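Local coordinates for protein thiamine monophosphate kinase (Aquifex aeolicus, PDB 1VQV) that phosphorylates thiamine monophosphate with ATP to give thiamine diphosphate, the active form of vitamin B1, and works as a homodimer, at residues B[195-200]-B[275-280]; B[67-72]-B[188-193]; B[232-237]-B[254-259]; B[217-222]-B[263-268]. One frame throughout, in Å; residues are numbered along the deposited sequence.

Interaction 1 of 4, residues B[195-200]-B[275-280]; sequences VKHIQK and PFLDMT
His197 meets Met279 in a CH-pi contact and Leu277 in plain apolar packing, joining helix 195-201 to the loop between strands 263-268 and 280-286 in a C-terminal alpha/beta domain consistent with the PurM-like (AIR synthase) fold. The side chains of His197 and Met279, a selenomethionine in the crystal, reach toward each other from opposite directions. The bend of Met279 at chi3 (-46°) turns CE inward, and this methyl lies 3.9 Å from the centroid of the His197 ring, only 11° off the normal. The Met279 SE atom sits more obliquely, 4.4 Å from the centroid of the His197 ring, so the methyl rather than the selenium covers the ring face.

Beyond the two segments, the ring's NE2 is hydrogen-bonded to His268 NE2 on strand 263-268, and Met279 also touches Phe266 of that strand. The imidazole is therefore fixed both by a polar partner and by a methyl over one face. Exchanging His197 for an alanine would probably leave His268 without its imidazole mate and take away the surface on which the Met279 methyl rests.

Leu277 meets the base of the histidine: its CD1 packs 3.8 Å from His197 CB, with His197 CG slightly farther off.

Interaction 2 of 4, residues B[67-72]-B[188-193]; sequences VNVSDV and PTARID
Ala190 presents its CB methyl to helix 57-73, where it packs beside Val69 and Ser70. Val69 reaches it through CG1, the branch anti to the backbone N (chi1 175°), and the distance from Val69 CG1 to Ala190 CB is 3.7 Å. Ser70 lies against the same methyl with its CB and hydroxyl, and the backbones come close here, Ser70 CA being 4.8 Å from Ala190 CA.

One shell out, the backbone N of Ala190 is bonded to the hydroxyl of Tyr111, whose side chain also touches Val69. The helix carries the magnesium ligand Asp71 next to Ser70, and the Ser70 side chain lies about 3 Å from that of Asp207, another magnesium ligand. Ala190 opens an inverse gamma turn centred on Arg191. From there Arg191 NH1 forms a salt bridge to Asp193 OD1 at 2.8 Å; the oxygen lies near the guanidinium plane and accepts through its syn lone pair, but the N-H points off line (134°).

The contact itself is van der Waals in kind, one methyl resting on Val69 CG1 and on the Ser70 hydroxyl. Small and uncharged, that methyl offers Ser70 OG no polar partner, and the hydroxyl turns instead to its own helix, in a weak hydrogen bond to Ser66 O.

Interaction 3 of 4, residues B[232-237]-B[254-259]; sequences EKLPLS and YALFGG
Leu234 and Ala255 bury the most surface in this contact between the 232-237 loop and the last turn of helix 251-256, with Leu256 packed alongside. Leu234 CD2 is the atom they share: it lies 3.8 Å from Ala255 CB and 3.5 Å from Leu256 CD2, and Leu256 CG is close to it as well. The side chains of Leu234 and Leu256 cross at about a right angle. Leu256 gets there by placing CG anti to its carbonyl carbon (chi1 -63°), which swings the branched end back toward the loop. Both leucines reach Leu212 of helix 212-222, and Leu234 further touches Ile282 of strand 280-286, so this side is closed by a helix and a strand.

The other end is looser. Leu236, partly exposed, buries little surface here and comes in through one methyl, with Leu236 CD1 3.9 Å from Ala255 CB; its side chain also touches Lys241.

Each segment includes a helix boundary. Ser237 is the N-cap of helix 238-246, its OG hydrogen-bonded to Leu240 N, and helix 251-256 gives way at Phe257 to a loop through Gly258 and Gly259, leading directly to the substrate-binding Glu260. The leucine-alanine cluster thus packs a helix end against the connection from strand 226-229 to helix 238-246, part of the hydrophobic core of the C-terminal alpha/beta domain.

Interaction 4 of 4, residues B[217-222]-B[263-268]; sequences NHLAQR and QLLFTH
Leu219 projects from helix 212-222 onto strand 263-268 and meets both Leu265 and Thr267. Leu219 CB points toward the strand but is still 5.0 Å from Leu265 CD2. Across the CA-CB bond CG stands opposite the backbone N (chi1 -176°), which leaves Leu219 CG 5.0 Å from Thr267 CG2. The two branches then part company. Leu219 CD1 remains 5.1 Å from Thr267 CG2. The other branch makes the contact proper, Leu219 CD2 lying 4.1 Å from Leu265 CD2. Because Leu219 CD2 is also 4.2 Å from Thr267 CG2, it bridges two residues that face the helix from alternate positions of one strand.

Leu265 comes across at an oblique angle with its CG also near this methyl. Thr267 offers its methyl to the leucine, while its hydroxyl is hydrogen-bonded to Asp149. Leu219 additionally touches Ala204 and Met206 on the neighbouring strand 204-208, which gives it a footing on two adjacent strands, and its side chain lies about 5 Å from that of the ATP-binding Arg142.

Such apolar contacts, made by a helix lying against the face of a mixed beta-sheet, are those of a layered alpha/beta domain, here consistent with the C-terminal domain of the PurM-like (AIR synthase) fold.

In the fold
Following the chain, helix 57-73 of the N-terminal region is met first, and interaction 2 closes over 115 residues when the 188-193 loop reaches it. Interaction 1 then opens at 195-200 in series with it, and the next two contacts nest inside: interaction 4 opens at 217-222, interaction 3 opens and closes within it, strand 263-268 shuts interaction 4, and the 275-280 loop shuts interaction 1. None cross. Interaction 2 ties the N-terminal part to the C-terminal one, within which interactions 1 and 3 join helices to loops, and interaction 4 a helix to the mixed sheet. Arg191 makes a weak hydrogen bond to Gln263, linking interactions 2 and 4, while Thr280 packs on Lys233 between interactions 1 and 3.

Interaction 1 of 4, residues B[195-200]-B[275-280]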
loop_
_atom_site.group_PDB
_atom_site.type_symbol
_atom_site.label_atom_id
_atom_site.label_comp_id
_atom_site.label_asym_id
_atom_site.label_seq_id
_atom_site.Cartn_x
_atom_site.Cartn_y
_atom_site.Cartn_z
ATOM N N VAL B 195 -5.157 -14.477 -18.722
ATOM C CA VAL B 195 -6.317 -14.273 -17.880
ATOM C C VAL B 195 -7.491 -15.127 -18.305
ATOM O O VAL B 195 -7.987 -15.914 -17.502
ATOM C CB VAL B 195 -6.702 -12.764 -17.791
ATOM C CG1 VAL B 195 -8.182 -12.593 -17.481
ATOM C CG2 VAL B 195 -5.893 -12.113 -16.666
ATOM N N LYS B 196 -7.919 -15.002 -19.559
ATOM C CA LYS B 196 -9.044 -15.794 -20.063
ATOM C C LYS B 196 -8.865 -17.291 -19.805
ATOM O O LYS B 196 -9.778 -17.970 -19.338
ATOM C CB LYS B 196 -9.208 -15.556 -21.557
ATOM C CG LYS B 196 -9.378 -14.102 -21.918
ATOM C CD LYS B 196 -10.648 -13.530 -21.306
ATOM C CE LYS B 196 -10.974 -12.182 -21.918
ATOM N NZ LYS B 196 -11.121 -12.309 -23.389
ATOM N N HIS B 197 -7.678 -17.802 -20.106
ATOM C CA HIS B 197 -7.420 -19.214 -19.913
ATOM C C HIS B 197 -7.498 -19.633 -18.459
ATOM O O HIS B 197 -8.099 -20.648 -18.141
ATOM C CB HIS B 197 -6.046 -19.605 -20.467
ATOM C CG HIS B 197 -5.791 -21.078 -20.419
ATOM N ND1 HIS B 197 -6.322 -21.953 -21.342
ATOM C CD2 HIS B 197 -5.134 -21.839 -19.510
ATOM C CE1 HIS B 197 -6.006 -23.189 -21.002
ATOM N NE2 HIS B 197 -5.285 -23.147 -19.896
ATOM N N ILE B 198 -6.887 -18.850 -17.578
ATOM C CA ILE B 198 -6.877 -19.180 -16.152
ATOM C C ILE B 198 -8.230 -18.997 -15.461
ATOM O O ILE B 198 -8.602 -19.799 -14.599
ATOM C CB ILE B 198 -5.826 -18.340 -15.408
ATOM C CG1 ILE B 198 -4.434 -18.623 -15.987
ATOM C CG2 ILE B 198 -5.871 -18.648 -13.928
ATOM C CD1 ILE B 198 -3.954 -20.050 -15.817
ATOM N N GLN B 199 -8.944 -17.937 -15.843
ATOM C CA GLN B 199 -10.255 -17.617 -15.285
ATOM C C GLN B 199 -11.295 -18.564 -15.871
ATOM O O GLN B 199 -12.496 -18.356 -15.696
ATOM C CB GLN B 199 -10.671 -16.157 -15.622
ATOM C CG GLN B 199 -11.275 -15.944 -17.046
ATOM C CD GLN B 199 -11.762 -14.497 -17.355
ATOM O OE1 GLN B 199 -10.994 -13.525 -17.295
ATOM N NE2 GLN B 199 -13.040 -14.370 -17.709
ATOM N N LYS B 200 -10.841 -19.609 -16.553
ATOM C CA LYS B 200 -11.762 -20.530 -17.204
ATOM C C LYS B 200 -11.394 -22.000 -17.154
ATOM O O LYS B 200 -12.271 -22.857 -17.229
ATOM C CB LYS B 200 -11.920 -20.114 -18.665
ATOM C CG LYS B 200 -12.702 -21.068 -19.548
ATOM C CD LYS B 200 -14.176 -20.687 -19.639
ATOM C CE LYS B 200 -14.813 -21.345 -20.854
ATOM N NZ LYS B 200 -14.010 -21.025 -22.067
ATOM N N PRO B 275 -4.353 -23.205 -28.183
ATOM C CA PRO B 275 -3.665 -23.203 -29.477
ATOM C C PRO B 275 -2.771 -21.981 -29.697
ATOM O O PRO B 275 -2.060 -21.904 -30.701
ATOM C CB PRO B 275 -4.821 -23.203 -30.461
ATOM C CG PRO B 275 -5.779 -22.283 -29.783
ATOM C CD PRO B 275 -5.766 -22.816 -28.363
ATOM N N PHE B 276 -2.820 -21.031 -28.764
ATOM C CA PHE B 276 -2.057 -19.793 -28.887
ATOM C C PHE B 276 -1.059 -19.470 -27.782
ATOM O O PHE B 276 -0.162 -18.669 -28.000
ATOM C CB PHE B 276 -3.011 -18.604 -29.018
ATOM C CG PHE B 276 -3.968 -18.712 -30.163
ATOM C CD1 PHE B 276 -5.339 -18.771 -29.932
ATOM C CD2 PHE B 276 -3.504 -18.732 -31.474
ATOM C CE1 PHE B 276 -6.232 -18.851 -30.983
ATOM C CE2 PHE B 276 -4.395 -18.812 -32.540
ATOM C CZ PHE B 276 -5.767 -18.871 -32.290
ATOM N N LEU B 277 -1.204 -20.076 -26.607
ATOM C CA LEU B 277 -0.303 -19.802 -25.484
ATOM C C LEU B 277 0.870 -20.772 -25.363
ATOM O O LEU B 277 0.697 -21.983 -25.520
ATOM C CB LEU B 277 -1.091 -19.805 -24.172
ATOM C CG LEU B 277 -2.307 -18.879 -24.113
ATOM C CD1 LEU B 277 -3.029 -19.063 -22.788
ATOM C CD2 LEU B 277 -1.853 -17.440 -24.285
ATOM N N ASP B 278 2.052 -20.222 -25.061
ATOM C CA ASP B 278 3.297 -20.993 -24.904
ATOM C C ASP B 278 3.334 -21.838 -23.639
ATOM O O ASP B 278 4.353 -21.969 -22.953
ATOM C CB ASP B 278 4.524 -20.068 -24.951
ATOM C CG ASP B 278 4.598 -19.101 -23.774
ATOM O OD1 ASP B 278 5.215 -18.041 -23.939
ATOM O OD2 ASP B 278 4.069 -19.385 -22.686
HETATM N N MSE B 279 2.183 -22.423 -23.368
HETATM C CA MSE B 279 1.931 -23.301 -22.232
HETATM C C MSE B 279 2.821 -24.562 -22.308
HETATM O O MSE B 279 3.057 -25.090 -23.391
HETATM C CB MSE B 279 0.458 -23.678 -22.314
HETATM C CG MSE B 279 -0.185 -24.224 -21.102
HETATM SE SE MSE B 279 -2.036 -24.456 -21.589
HETATM C CE MSE B 279 -2.402 -22.746 -22.461
ATOM N N THR B 280 3.322 -25.033 -21.170
ATOM C CA THR B 280 4.174 -26.228 -21.141
ATOM C C THR B 280 3.847 -27.139 -19.954
ATOM O O THR B 280 3.948 -26.728 -18.790
ATOM C CB THR B 280 5.662 -25.857 -21.032
ATOM O OG1 THR B 280 6.024 -24.997 -22.119
ATOM C CG2 THR B 280 6.527 -27.104 -21.067
#

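Interaction 2 of 4, residues B[67-72]-B[188-193]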
loop_
_atom_site.group_PDB
_atom_site.type_symbol
_atom_site.label_atom_id
_atom_site.label_comp_id
_atom_site.label_asym_id
_atom_site.label_seq_id
_atom_site.Cartn_x
_atom_site.Cartn_y
_atom_site.Cartn_z
ATOM N N VAL B 67 4.786 -6.355 -11.131
ATOM C CA VAL B 67 4.794 -7.381 -10.106
ATOM C C VAL B 67 3.387 -7.549 -9.542
ATOM O O VAL B 67 2.902 -8.672 -9.389
ATOM C CB VAL B 67 5.777 -7.048 -8.967
ATOM C CG1 VAL B 67 5.715 -8.120 -7.893
ATOM C CG2 VAL B 67 7.191 -6.962 -9.517
ATOM N N ASN B 68 2.716 -6.444 -9.245
ATOM C CA ASN B 68 1.372 -6.538 -8.702
ATOM C C ASN B 68 0.378 -7.130 -9.674
ATOM O O ASN B 68 -0.543 -7.835 -9.272
ATOM C CB ASN B 68 0.871 -5.175 -8.247
ATOM C CG ASN B 68 1.341 -4.839 -6.878
ATOM O OD1 ASN B 68 1.461 -5.717 -6.039
ATOM N ND2 ASN B 68 1.604 -3.570 -6.630
ATOM N N VAL B 69 0.564 -6.837 -10.955
ATOM C CA VAL B 69 -0.326 -7.344 -11.993
ATOM C C VAL B 69 -0.190 -8.868 -12.138
ATOM O O VAL B 69 -1.168 -9.564 -12.378
ATOM C CB VAL B 69 -0.025 -6.652 -13.358
ATOM C CG1 VAL B 69 -0.870 -7.264 -14.450
ATOM C CG2 VAL B 69 -0.298 -5.157 -13.263
ATOM N N SER B 70 1.028 -9.372 -11.972
ATOM C CA SER B 70 1.298 -10.796 -12.086
ATOM C C SER B 70 0.608 -11.651 -11.035
ATOM O O SER B 70 0.417 -12.845 -11.239
ATOM C CB SER B 70 2.800 -11.056 -12.037
ATOM O OG SER B 70 3.399 -10.692 -13.266
ATOM N N ASP B 71 0.252 -11.032 -9.912
ATOM C CA ASP B 71 -0.436 -11.715 -8.829
ATOM C C ASP B 71 -1.928 -11.718 -9.091
ATOM O O ASP B 71 -2.601 -12.727 -8.863
ATOM C CB ASP B 71 -0.166 -11.014 -7.511
ATOM C CG ASP B 71 1.269 -11.112 -7.100
ATOM O OD1 ASP B 71 1.782 -12.255 -7.051
ATOM O OD2 ASP B 71 1.880 -10.048 -6.832
ATOM N N VAL B 72 -2.436 -10.571 -9.538
ATOM C CA VAL B 72 -3.845 -10.428 -9.876
ATOM C C VAL B 72 -4.138 -11.379 -11.030
ATOM O O VAL B 72 -5.154 -12.062 -11.050
ATOM C CB VAL B 72 -4.184 -8.999 -10.362
ATOM C CG1 VAL B 72 -5.630 -8.942 -10.834
ATOM C CG2 VAL B 72 -3.949 -7.986 -9.248
ATOM N N PRO B 188 10.070 -7.209 -16.514
ATOM C CA PRO B 188 9.254 -8.386 -16.831
ATOM C C PRO B 188 7.861 -7.997 -17.320
ATOM O O PRO B 188 7.409 -6.891 -17.066
ATOM C CB PRO B 188 9.215 -9.139 -15.508
ATOM C CG PRO B 188 9.272 -8.036 -14.498
ATOM C CD PRO B 188 10.314 -7.115 -15.064
ATOM N N THR B 189 7.208 -8.897 -18.053
ATOM C CA THR B 189 5.853 -8.663 -18.551
ATOM C C THR B 189 4.916 -9.692 -17.908
ATOM O O THR B 189 5.145 -10.894 -18.003
ATOM C CB THR B 189 5.760 -8.795 -20.102
ATOM O OG1 THR B 189 6.613 -7.826 -20.727
ATOM C CG2 THR B 189 4.334 -8.543 -20.575
ATOM N N ALA B 190 3.885 -9.215 -17.218
ATOM C CA ALA B 190 2.938 -10.111 -16.584
ATOM C C ALA B 190 2.183 -10.819 -17.697
ATOM O O ALA B 190 1.923 -10.235 -18.752
ATOM C CB ALA B 190 1.980 -9.331 -15.704
ATOM N N ARG B 191 1.831 -12.076 -17.451
ATOM C CA ARG B 191 1.121 -12.880 -18.426
ATOM C C ARG B 191 -0.339 -12.522 -18.464
ATOM O O ARG B 191 -1.206 -13.382 -18.369
ATOM C CB ARG B 191 1.292 -14.348 -18.080
ATOM C CG ARG B 191 2.739 -14.737 -18.025
ATOM C CD ARG B 191 3.469 -14.147 -19.205
ATOM N NE ARG B 191 4.096 -15.195 -19.996
ATOM C CZ ARG B 191 3.674 -15.594 -21.187
ATOM N NH1 ARG B 191 2.614 -15.029 -21.752
ATOM N NH2 ARG B 191 4.308 -16.575 -21.800
ATOM N N ILE B 192 -0.611 -11.236 -18.627
ATOM C CA ILE B 192 -1.977 -10.770 -18.638
ATOM C C ILE B 192 -2.726 -11.405 -19.785
ATOM O O ILE B 192 -3.952 -11.305 -19.869
ATOM C CB ILE B 192 -2.052 -9.232 -18.728
ATOM C CG1 ILE B 192 -3.511 -8.809 -18.556
ATOM C CG2 ILE B 192 -1.421 -8.745 -20.035
ATOM C CD1 ILE B 192 -3.733 -7.340 -18.407
ATOM N N ASP B 193 -1.971 -12.081 -20.650
ATOM C CA ASP B 193 -2.508 -12.793 -21.812
ATOM C C ASP B 193 -3.023 -14.203 -21.463
ATOM O O ASP B 193 -3.482 -14.932 -22.328
ATOM C CB ASP B 193 -1.433 -12.873 -22.910
ATOM C CG ASP B 193 -0.204 -13.675 -22.491
ATOM O OD1 ASP B 193 0.217 -13.623 -21.322
ATOM O OD2 ASP B 193 0.378 -14.358 -23.346
#

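Interaction 3 of 4, residues B[232-237]-B[254-259]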
loop_
_atom_site.group_PDB
_atom_site.type_symbol
_atom_site.label_atom_id
_atom_site.label_comp_id
_atom_site.label_asym_id
_atom_site.label_seq_id
_atom_site.Cartn_x
_atom_site.Cartn_y
_atom_site.Cartn_z
ATOM N N GLU B 232 13.082 -32.856 -17.367
ATOM C CA GLU B 232 13.317 -32.688 -18.801
ATOM C C GLU B 232 12.103 -32.206 -19.602
ATOM O O GLU B 232 12.069 -32.293 -20.837
ATOM C CB GLU B 232 13.894 -33.982 -19.403
ATOM C CG GLU B 232 13.040 -35.261 -19.266
ATOM C CD GLU B 232 12.229 -35.585 -20.531
ATOM O OE1 GLU B 232 12.767 -35.407 -21.662
ATOM O OE2 GLU B 232 11.062 -36.030 -20.389
ATOM N N LYS B 233 11.121 -31.677 -18.879
ATOM C CA LYS B 233 9.902 -31.132 -19.460
ATOM C C LYS B 233 9.920 -29.627 -19.194
ATOM O O LYS B 233 9.268 -28.848 -19.886
ATOM C CB LYS B 233 8.690 -31.763 -18.791
ATOM C CG LYS B 233 8.111 -32.925 -19.548
ATOM C CD LYS B 233 7.082 -33.641 -18.683
ATOM C CE LYS B 233 5.997 -34.330 -19.519
ATOM N NZ LYS B 233 4.890 -34.810 -18.632
ATOM N N LEU B 234 10.684 -29.245 -18.173
ATOM C CA LEU B 234 10.859 -27.863 -17.747
ATOM C C LEU B 234 11.290 -26.985 -18.917
ATOM O O LEU B 234 12.289 -27.266 -19.582
ATOM C CB LEU B 234 11.898 -27.814 -16.619
ATOM C CG LEU B 234 11.414 -27.778 -15.160
ATOM C CD1 LEU B 234 10.193 -28.639 -14.965
ATOM C CD2 LEU B 234 12.537 -28.227 -14.243
ATOM N N PRO B 235 10.525 -25.912 -19.186
ATOM C CA PRO B 235 10.770 -24.952 -20.271
ATOM C C PRO B 235 12.008 -24.106 -20.039
ATOM O O PRO B 235 12.063 -23.271 -19.137
ATOM C CB PRO B 235 9.492 -24.126 -20.298
ATOM C CG PRO B 235 9.081 -24.127 -18.859
ATOM C CD PRO B 235 9.316 -25.547 -18.426
ATOM N N LEU B 236 13.001 -24.343 -20.882
ATOM C CA LEU B 236 14.264 -23.653 -20.795
ATOM C C LEU B 236 14.510 -22.773 -21.992
ATOM O O LEU B 236 14.412 -23.212 -23.134
ATOM C CB LEU B 236 15.384 -24.668 -20.680
ATOM C CG LEU B 236 15.765 -25.195 -19.296
ATOM C CD1 LEU B 236 14.560 -25.500 -18.433
ATOM C CD2 LEU B 236 16.622 -26.414 -19.517
ATOM N N SER B 237 14.845 -21.522 -21.710
ATOM C CA SER B 237 15.111 -20.544 -22.750
ATOM C C SER B 237 16.521 -20.677 -23.305
ATOM O O SER B 237 17.421 -21.196 -22.639
ATOM C CB SER B 237 14.895 -19.132 -22.200
ATOM O OG SER B 237 16.089 -18.369 -22.228
ATOM N N TYR B 254 18.466 -23.891 -12.251
ATOM C CA TYR B 254 17.884 -22.559 -12.365
ATOM C C TYR B 254 16.375 -22.630 -12.555
ATOM O O TYR B 254 15.639 -21.795 -12.035
ATOM C CB TYR B 254 18.520 -21.787 -13.529
ATOM C CG TYR B 254 19.803 -21.083 -13.158
ATOM C CD1 TYR B 254 20.872 -21.796 -12.610
ATOM C CD2 TYR B 254 19.945 -19.701 -13.329
ATOM C CE1 TYR B 254 22.048 -21.159 -12.238
ATOM C CE2 TYR B 254 21.119 -19.048 -12.959
ATOM C CZ TYR B 254 22.168 -19.783 -12.412
ATOM O OH TYR B 254 23.334 -19.158 -12.017
ATOM N N ALA B 255 15.916 -23.630 -13.300
ATOM C CA ALA B 255 14.491 -23.786 -13.535
ATOM C C ALA B 255 13.768 -24.210 -12.252
ATOM O O ALA B 255 12.651 -23.765 -11.981
ATOM C CB ALA B 255 14.246 -24.807 -14.644
ATOM N N LEU B 256 14.404 -25.064 -11.460
ATOM C CA LEU B 256 13.791 -25.531 -10.226
ATOM C C LEU B 256 13.944 -24.516 -9.092
ATOM O O LEU B 256 13.044 -24.342 -8.262
ATOM C CB LEU B 256 14.404 -26.878 -9.822
ATOM C CG LEU B 256 14.154 -28.013 -10.824
ATOM C CD1 LEU B 256 15.117 -29.165 -10.586
ATOM C CD2 LEU B 256 12.708 -28.457 -10.715
ATOM N N PHE B 257 15.079 -23.837 -9.053
ATOM C CA PHE B 257 15.294 -22.865 -7.996
ATOM C C PHE B 257 15.600 -21.470 -8.510
ATOM O O PHE B 257 16.515 -20.822 -8.011
ATOM C CB PHE B 257 16.431 -23.331 -7.092
ATOM C CG PHE B 257 16.204 -24.681 -6.489
ATOM C CD1 PHE B 257 16.628 -25.833 -7.148
ATOM C CD2 PHE B 257 15.549 -24.802 -5.264
ATOM C CE1 PHE B 257 16.408 -27.085 -6.597
ATOM C CE2 PHE B 257 15.323 -26.049 -4.702
ATOM C CZ PHE B 257 15.752 -27.197 -5.369
ATOM N N GLY B 258 14.824 -20.999 -9.483
ATOM C CA GLY B 258 15.071 -19.683 -10.046
ATOM C C GLY B 258 14.433 -18.511 -9.325
ATOM O O GLY B 258 14.563 -17.362 -9.753
ATOM N N GLY B 259 13.744 -18.786 -8.227
ATOM C CA GLY B 259 13.100 -17.707 -7.511
ATOM C C GLY B 259 12.006 -17.101 -8.372
ATOM O O GLY B 259 11.354 -17.809 -9.151
#

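Interaction 4 of 4, residues B[217-222]-B[263-268]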
loop_
_atom_site.group_PDB
_atom_site.type_symbol
_atom_site.label_atom_id
_atom_site.label_comp_id
_atom_site.label_asym_id
_atom_site.label_seq_id
_atom_site.Cartn_x
_atom_site.Cartn_y
_atom_site.Cartn_z
ATOM N N ASN B 217 5.212 -26.716 -3.785
ATOM C CA ASN B 217 4.947 -27.257 -2.457
ATOM C C ASN B 217 3.718 -26.564 -1.893
ATOM O O ASN B 217 2.781 -27.212 -1.423
ATOM C CB ASN B 217 6.127 -27.003 -1.518
ATOM C CG ASN B 217 7.177 -28.087 -1.589
ATOM O OD1 ASN B 217 7.730 -28.367 -2.655
ATOM N ND2 ASN B 217 7.460 -28.708 -0.444
ATOM N N HIS B 218 3.739 -25.235 -1.922
ATOM C CA HIS B 218 2.612 -24.445 -1.428
ATOM C C HIS B 218 1.375 -24.948 -2.146
ATOM O O HIS B 218 0.288 -25.040 -1.585
ATOM C CB HIS B 218 2.831 -22.957 -1.725
ATOM C CG HIS B 218 3.898 -22.336 -0.881
ATOM N ND1 HIS B 218 5.228 -22.668 -1.003
ATOM C CD2 HIS B 218 3.826 -21.440 0.133
ATOM C CE1 HIS B 218 5.933 -22.003 -0.104
ATOM N NE2 HIS B 218 5.105 -21.250 0.600
ATOM N N LEU B 219 1.569 -25.298 -3.401
ATOM C CA LEU B 219 0.489 -25.814 -4.189
ATOM C C LEU B 219 0.060 -27.156 -3.593
ATOM O O LEU B 219 -1.068 -27.296 -3.126
ATOM C CB LEU B 219 0.967 -25.980 -5.618
ATOM C CG LEU B 219 -0.095 -26.436 -6.606
ATOM C CD1 LEU B 219 -1.411 -25.705 -6.360
ATOM C CD2 LEU B 219 0.428 -26.159 -8.014
ATOM N N ALA B 220 0.975 -28.127 -3.588
ATOM C CA ALA B 220 0.713 -29.466 -3.050
ATOM C C ALA B 220 0.114 -29.401 -1.644
ATOM O O ALA B 220 -0.990 -29.908 -1.394
ATOM C CB ALA B 220 2.009 -30.278 -3.027
ATOM N N GLN B 221 0.848 -28.784 -0.724
ATOM C CA GLN B 221 0.373 -28.642 0.634
ATOM C C GLN B 221 -1.028 -28.037 0.663
ATOM O O GLN B 221 -1.958 -28.650 1.175
ATOM C CB GLN B 221 1.334 -27.767 1.436
ATOM C CG GLN B 221 2.599 -28.480 1.901
ATOM C CD GLN B 221 3.849 -27.607 1.756
ATOM O OE1 GLN B 221 3.888 -26.451 2.239
ATOM N NE2 GLN B 221 4.880 -28.152 1.085
ATOM N N ARG B 222 -1.189 -26.848 0.084
ATOM C CA ARG B 222 -2.487 -26.168 0.092
ATOM C C ARG B 222 -3.667 -26.901 -0.543
ATOM O O ARG B 222 -4.786 -26.410 -0.495
ATOM C CB ARG B 222 -2.383 -24.772 -0.537
ATOM C CG ARG B 222 -1.379 -23.825 0.127
ATOM C CD ARG B 222 -1.584 -23.642 1.635
ATOM N NE ARG B 222 -0.626 -22.674 2.174
ATOM C CZ ARG B 222 -0.575 -22.266 3.444
ATOM N NH1 ARG B 222 -1.439 -22.745 4.341
ATOM N NH2 ARG B 222 0.335 -21.362 3.821
ATOM N N GLN B 263 6.070 -16.061 -13.923
ATOM C CA GLN B 263 5.377 -16.982 -14.811
ATOM C C GLN B 263 4.298 -17.686 -13.997
ATOM O O GLN B 263 4.360 -17.737 -12.769
ATOM C CB GLN B 263 6.344 -18.005 -15.415
ATOM C CG GLN B 263 7.318 -17.433 -16.439
ATOM C CD GLN B 263 6.630 -16.752 -17.620
ATOM O OE1 GLN B 263 5.421 -16.543 -17.620
ATOM N NE2 GLN B 263 7.408 -16.393 -18.622
ATOM N N LEU B 264 3.301 -18.223 -14.682
ATOM C CA LEU B 264 2.205 -18.909 -14.015
ATOM C C LEU B 264 2.438 -20.395 -13.796
ATOM O O LEU B 264 3.059 -21.062 -14.617
ATOM C CB LEU B 264 0.929 -18.738 -14.824
ATOM C CG LEU B 264 0.446 -17.308 -14.987
ATOM C CD1 LEU B 264 -0.653 -17.259 -16.010
ATOM C CD2 LEU B 264 -0.037 -16.783 -13.632
ATOM N N LEU B 265 1.939 -20.903 -12.673
ATOM C CA LEU B 265 2.016 -22.324 -12.350
ATOM C C LEU B 265 0.564 -22.670 -12.058
ATOM O O LEU B 265 0.027 -22.265 -11.031
ATOM C CB LEU B 265 2.873 -22.572 -11.117
ATOM C CG LEU B 265 2.873 -24.010 -10.600
ATOM C CD1 LEU B 265 3.402 -24.950 -11.649
ATOM C CD2 LEU B 265 3.721 -24.095 -9.353
ATOM N N PHE B 266 -0.073 -23.390 -12.979
ATOM C CA PHE B 266 -1.479 -23.738 -12.849
ATOM C C PHE B 266 -1.740 -25.203 -13.127
ATOM O O PHE B 266 -0.853 -25.914 -13.561
ATOM C CB PHE B 266 -2.318 -22.856 -13.796
ATOM C CG PHE B 266 -1.893 -22.910 -15.263
ATOM C CD1 PHE B 266 -2.723 -23.484 -16.229
ATOM C CD2 PHE B 266 -0.679 -22.365 -15.686
ATOM C CE1 PHE B 266 -2.350 -23.510 -17.592
ATOM C CE2 PHE B 266 -0.303 -22.392 -17.042
ATOM C CZ PHE B 266 -1.144 -22.966 -17.991
ATOM N N THR B 267 -2.954 -25.668 -12.857
ATOM C CA THR B 267 -3.289 -27.060 -13.118
ATOM C C THR B 267 -4.693 -27.217 -13.662
ATOM O O THR B 267 -5.612 -26.483 -13.291
ATOM C CB THR B 267 -3.214 -27.953 -11.866
ATOM O OG1 THR B 267 -4.371 -27.730 -11.056
ATOM C CG2 THR B 267 -1.976 -27.669 -11.074
ATOM N N HIS B 268 -4.831 -28.195 -14.552
ATOM C CA HIS B 268 -6.095 -28.557 -15.164
ATOM C C HIS B 268 -5.917 -29.773 -16.079
ATOM O O HIS B 268 -4.789 -30.156 -16.403
ATOM C CB HIS B 268 -6.715 -27.358 -15.911
ATOM C CG HIS B 268 -5.899 -26.834 -17.058
ATOM N ND1 HIS B 268 -5.407 -27.642 -18.060
ATOM C CD2 HIS B 268 -5.611 -25.563 -17.430
ATOM C CE1 HIS B 268 -4.862 -26.891 -19.003
ATOM N NE2 HIS B 268 -4.975 -25.627 -18.644
#